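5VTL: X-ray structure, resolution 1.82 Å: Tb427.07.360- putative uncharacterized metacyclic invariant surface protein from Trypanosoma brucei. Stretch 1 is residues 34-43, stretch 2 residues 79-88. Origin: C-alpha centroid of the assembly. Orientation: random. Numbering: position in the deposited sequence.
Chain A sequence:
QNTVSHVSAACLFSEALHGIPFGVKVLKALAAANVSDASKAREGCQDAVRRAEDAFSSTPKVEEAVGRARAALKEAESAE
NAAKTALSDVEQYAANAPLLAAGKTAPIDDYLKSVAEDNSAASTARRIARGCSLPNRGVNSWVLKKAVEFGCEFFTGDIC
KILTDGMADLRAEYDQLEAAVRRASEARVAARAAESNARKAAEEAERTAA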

# COMPACT_ATOMS: atom_id res chain seq x y z
N ASN A 34 -5.67 -8.80 -2.97
CA ASN A 34 -5.51 -8.61 -4.42
C ASN A 34 -5.02 -9.87 -5.11
O ASN A 34 -5.46 -10.19 -6.21
CB ASN A 34 -4.60 -7.43 -4.72
CG ASN A 34 -5.31 -6.08 -4.59
OD1 ASN A 34 -6.51 -5.98 -4.82
ND2 ASN A 34 -4.55 -5.04 -4.30
N VAL A 35 -4.13 -10.60 -4.44
CA VAL A 35 -3.63 -11.87 -4.96
C VAL A 35 -4.73 -12.90 -4.99
O VAL A 35 -4.90 -13.62 -5.97
CB VAL A 35 -2.46 -12.41 -4.12
CG1 VAL A 35 -2.13 -13.89 -4.46
CG2 VAL A 35 -1.25 -11.54 -4.35
N SER A 36 -5.51 -12.95 -3.92
CA SER A 36 -6.58 -13.92 -3.83
C SER A 36 -7.54 -13.70 -4.98
O SER A 36 -8.02 -14.64 -5.63
CB SER A 36 -7.31 -13.76 -2.50
OG SER A 36 -6.52 -14.22 -1.43
N ASP A 37 -7.82 -12.42 -5.25
CA ASP A 37 -8.77 -12.09 -6.30
C ASP A 37 -8.18 -12.36 -7.71
O ASP A 37 -8.90 -12.77 -8.64
CB ASP A 37 -9.23 -10.66 -6.18
CG ASP A 37 -10.49 -10.40 -6.98
OD1 ASP A 37 -11.55 -10.94 -6.61
OD2 ASP A 37 -10.42 -9.68 -8.00
N ALA A 38 -6.88 -12.12 -7.86
CA ALA A 38 -6.20 -12.41 -9.12
C ALA A 38 -6.24 -13.91 -9.43
O ALA A 38 -6.46 -14.29 -10.57
CB ALA A 38 -4.75 -11.89 -9.11
N SER A 39 -6.03 -14.74 -8.41
CA SER A 39 -6.10 -16.19 -8.59
C SER A 39 -7.52 -16.60 -8.96
O SER A 39 -7.72 -17.50 -9.81
CB SER A 39 -5.63 -16.92 -7.33
OG SER A 39 -4.27 -16.62 -7.05
N LYS A 40 -8.51 -15.96 -8.36
CA LYS A 40 -9.90 -16.29 -8.64
C LYS A 40 -10.19 -15.94 -10.12
O LYS A 40 -10.92 -16.66 -10.82
CB LYS A 40 -10.83 -15.52 -7.71
CG LYS A 40 -12.31 -15.85 -7.93
CD LYS A 40 -13.24 -15.10 -6.95
CE LYS A 40 -13.09 -15.53 -5.50
NZ LYS A 40 -13.51 -16.94 -5.25
N ALA A 41 -9.61 -14.84 -10.59
CA ALA A 41 -9.80 -14.43 -11.99
C ALA A 41 -9.17 -15.44 -12.95
O ALA A 41 -9.74 -15.77 -13.98
CB ALA A 41 -9.23 -13.03 -12.22
N ARG A 42 -8.00 -15.93 -12.60
CA ARG A 42 -7.35 -16.91 -13.44
C ARG A 42 -8.17 -18.21 -13.46
O ARG A 42 -8.33 -18.85 -14.50
CB ARG A 42 -5.92 -17.14 -12.93
CG ARG A 42 -5.12 -18.23 -13.67
CD ARG A 42 -5.23 -19.60 -13.02
NE ARG A 42 -4.71 -19.57 -11.67
CZ ARG A 42 -4.97 -20.47 -10.73
NH1 ARG A 42 -5.76 -21.51 -10.97
NH2 ARG A 42 -4.45 -20.31 -9.52
N GLU A 43 -8.69 -18.60 -12.31
CA GLU A 43 -9.57 -19.77 -12.27
C GLU A 43 -10.77 -19.60 -13.22
O GLU A 43 -11.15 -20.52 -13.93
CB GLU A 43 -10.06 -20.01 -10.84
CG GLU A 43 -9.01 -20.66 -9.95
CD GLU A 43 -9.35 -20.52 -8.46
OE1 GLU A 43 -10.43 -20.00 -8.14
OE2 GLU A 43 -8.51 -20.90 -7.62
N ALA A 79 -0.69 -12.05 -14.97
CA ALA A 79 -1.14 -11.06 -13.99
C ALA A 79 -1.17 -11.63 -12.58
O ALA A 79 -0.75 -10.97 -11.61
CB ALA A 79 -2.53 -10.51 -14.37
N GLU A 80 -1.65 -12.87 -12.46
CA GLU A 80 -1.60 -13.57 -11.17
C GLU A 80 -0.18 -13.67 -10.61
O GLU A 80 0.08 -13.38 -9.43
CB GLU A 80 -2.18 -14.97 -11.30
CG GLU A 80 -2.13 -15.78 -9.99
CD GLU A 80 -2.71 -17.17 -10.13
OE1 GLU A 80 -3.07 -17.77 -9.10
OE2 GLU A 80 -2.83 -17.66 -11.28
N ASN A 81 0.76 -14.08 -11.44
CA ASN A 81 2.13 -14.17 -10.99
C ASN A 81 2.70 -12.80 -10.64
O ASN A 81 3.41 -12.66 -9.65
CB ASN A 81 2.97 -14.89 -12.03
CG ASN A 81 2.69 -16.38 -12.06
OD1 ASN A 81 2.44 -16.99 -11.01
ND2 ASN A 81 2.71 -16.97 -13.25
N ALA A 82 2.35 -11.79 -11.44
CA ALA A 82 2.74 -10.41 -11.11
C ALA A 82 2.19 -9.99 -9.74
O ALA A 82 2.91 -9.38 -8.94
CB ALA A 82 2.25 -9.47 -12.19
N ALA A 83 0.93 -10.35 -9.45
CA ALA A 83 0.34 -10.05 -8.14
C ALA A 83 1.13 -10.73 -7.01
O ALA A 83 1.40 -10.13 -5.96
CB ALA A 83 -1.10 -10.49 -8.09
N LYS A 84 1.46 -12.00 -7.20
CA LYS A 84 2.19 -12.73 -6.18
C LYS A 84 3.60 -12.15 -5.93
O LYS A 84 4.05 -12.09 -4.78
CB LYS A 84 2.28 -14.22 -6.55
CG LYS A 84 0.95 -14.89 -6.53
CD LYS A 84 1.00 -16.31 -7.05
CE LYS A 84 -0.38 -16.99 -6.90
NZ LYS A 84 -0.41 -18.43 -7.34
N THR A 85 4.29 -11.75 -6.98
CA THR A 85 5.60 -11.12 -6.86
C THR A 85 5.47 -9.79 -6.12
O THR A 85 6.32 -9.42 -5.31
CB THR A 85 6.23 -10.88 -8.24
OG1 THR A 85 6.45 -12.14 -8.88
CG2 THR A 85 7.55 -10.13 -8.13
N ALA A 86 4.38 -9.08 -6.40
CA ALA A 86 4.13 -7.79 -5.75
C ALA A 86 3.84 -7.99 -4.27
O ALA A 86 4.32 -7.23 -3.43
CB ALA A 86 3.00 -7.05 -6.46
N LEU A 87 3.10 -9.05 -3.93
CA LEU A 87 2.84 -9.36 -2.53
C LEU A 87 4.15 -9.65 -1.80
O LEU A 87 4.34 -9.20 -0.68
CB LEU A 87 1.90 -10.55 -2.40
CG LEU A 87 1.53 -11.06 -1.01
CD1 LEU A 87 0.97 -9.95 -0.12
CD2 LEU A 87 0.53 -12.20 -1.14
N SER A 88 5.05 -10.38 -2.45
CA SER A 88 6.33 -10.69 -1.81
C SER A 88 7.15 -9.43 -1.59
O SER A 88 7.81 -9.29 -0.56
CB SER A 88 7.12 -11.74 -2.60
OG SER A 88 7.45 -11.25 -3.87

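How do the two helices come close enough to touch? They run nearly antiparallel, at 165° between their N-to-C directions, with axes 8.8 Å apart at closest approach. Alanines make this spacing possible. Ala-38 and Ala-83 both direct CA-to-CB toward the opposing helix, and their methyls meet at 4.0 Å, CB to CB; Ala-38 CB also lies 4.1 Å from Glu-80 CA. So small a side chain lets backbone approach backbone, and the CA atoms of Ala-38 and Glu-80 are just 5.2 Å apart. Both alanines are buried, as a methyl with no polar group to satisfy can readily be.

What does Val-35 add with its branched side chain? Its chi1 of 167° (t) spreads both methyls over the other helix. CG2 reaches Ala-83 CB at 3.9 Å and Leu-87 CD2 at 3.7 Å, while CG1 rests 3.8 Å from Lys-84 CG, so the valine covers the aliphatic start of a charged side chain as well as true apolar neighbours. CG2 also packs 3.4 Å from the carbonyl O of Ala-83, which is already engaged by Leu-87 N in the helix at 2.9 Å. Leu-87, with chi1 t and chi2 p, brings CD2 to this apolar end of the contact.

How can Glu-80 be buried with a charged carboxylate? Its chi1 and chi2 are both t, so the chain is extended and carries the carboxylate to Ser-39 and Arg-42 of the first helix. There both oxygens find donors. Arg-42 NE donates to Glu-80 OE2 at 2.7 Å and Arg-42 NH2 to Glu-80 OE1 at 2.9 Å, with nearly straight N-H...O angles of 167° and 168°. This two-pronged salt bridge meets the guanidinium at its edge, near its plane, where the N-H groups point. Ser-39 OG adds a short hydrogen bond to Glu-80 OE1, 2.6 Å long; chi1 m places the hydroxyl there although its CA-to-CB bond points sideways.

How do the longer basic side chains reach the same carboxylate? Arg-42 leaves its helix with chi1 t, then turns at chi2, which lies between wells at -93°, and at chi3 (m); this folded path presents NE and NH2 together, while NH1 is hydrogen-bonded elsewhere in the structure. Lys-84, one turn beyond Glu-80 on the same helix, is m at chi1 and then t through chi4. The extended chain puts Lys-84 NZ 3.3 Å from Glu-80 OE1, a weak hydrogen bond within a salt bridge, and Lys-84 CE 3.9 Å from Ser-39 OG.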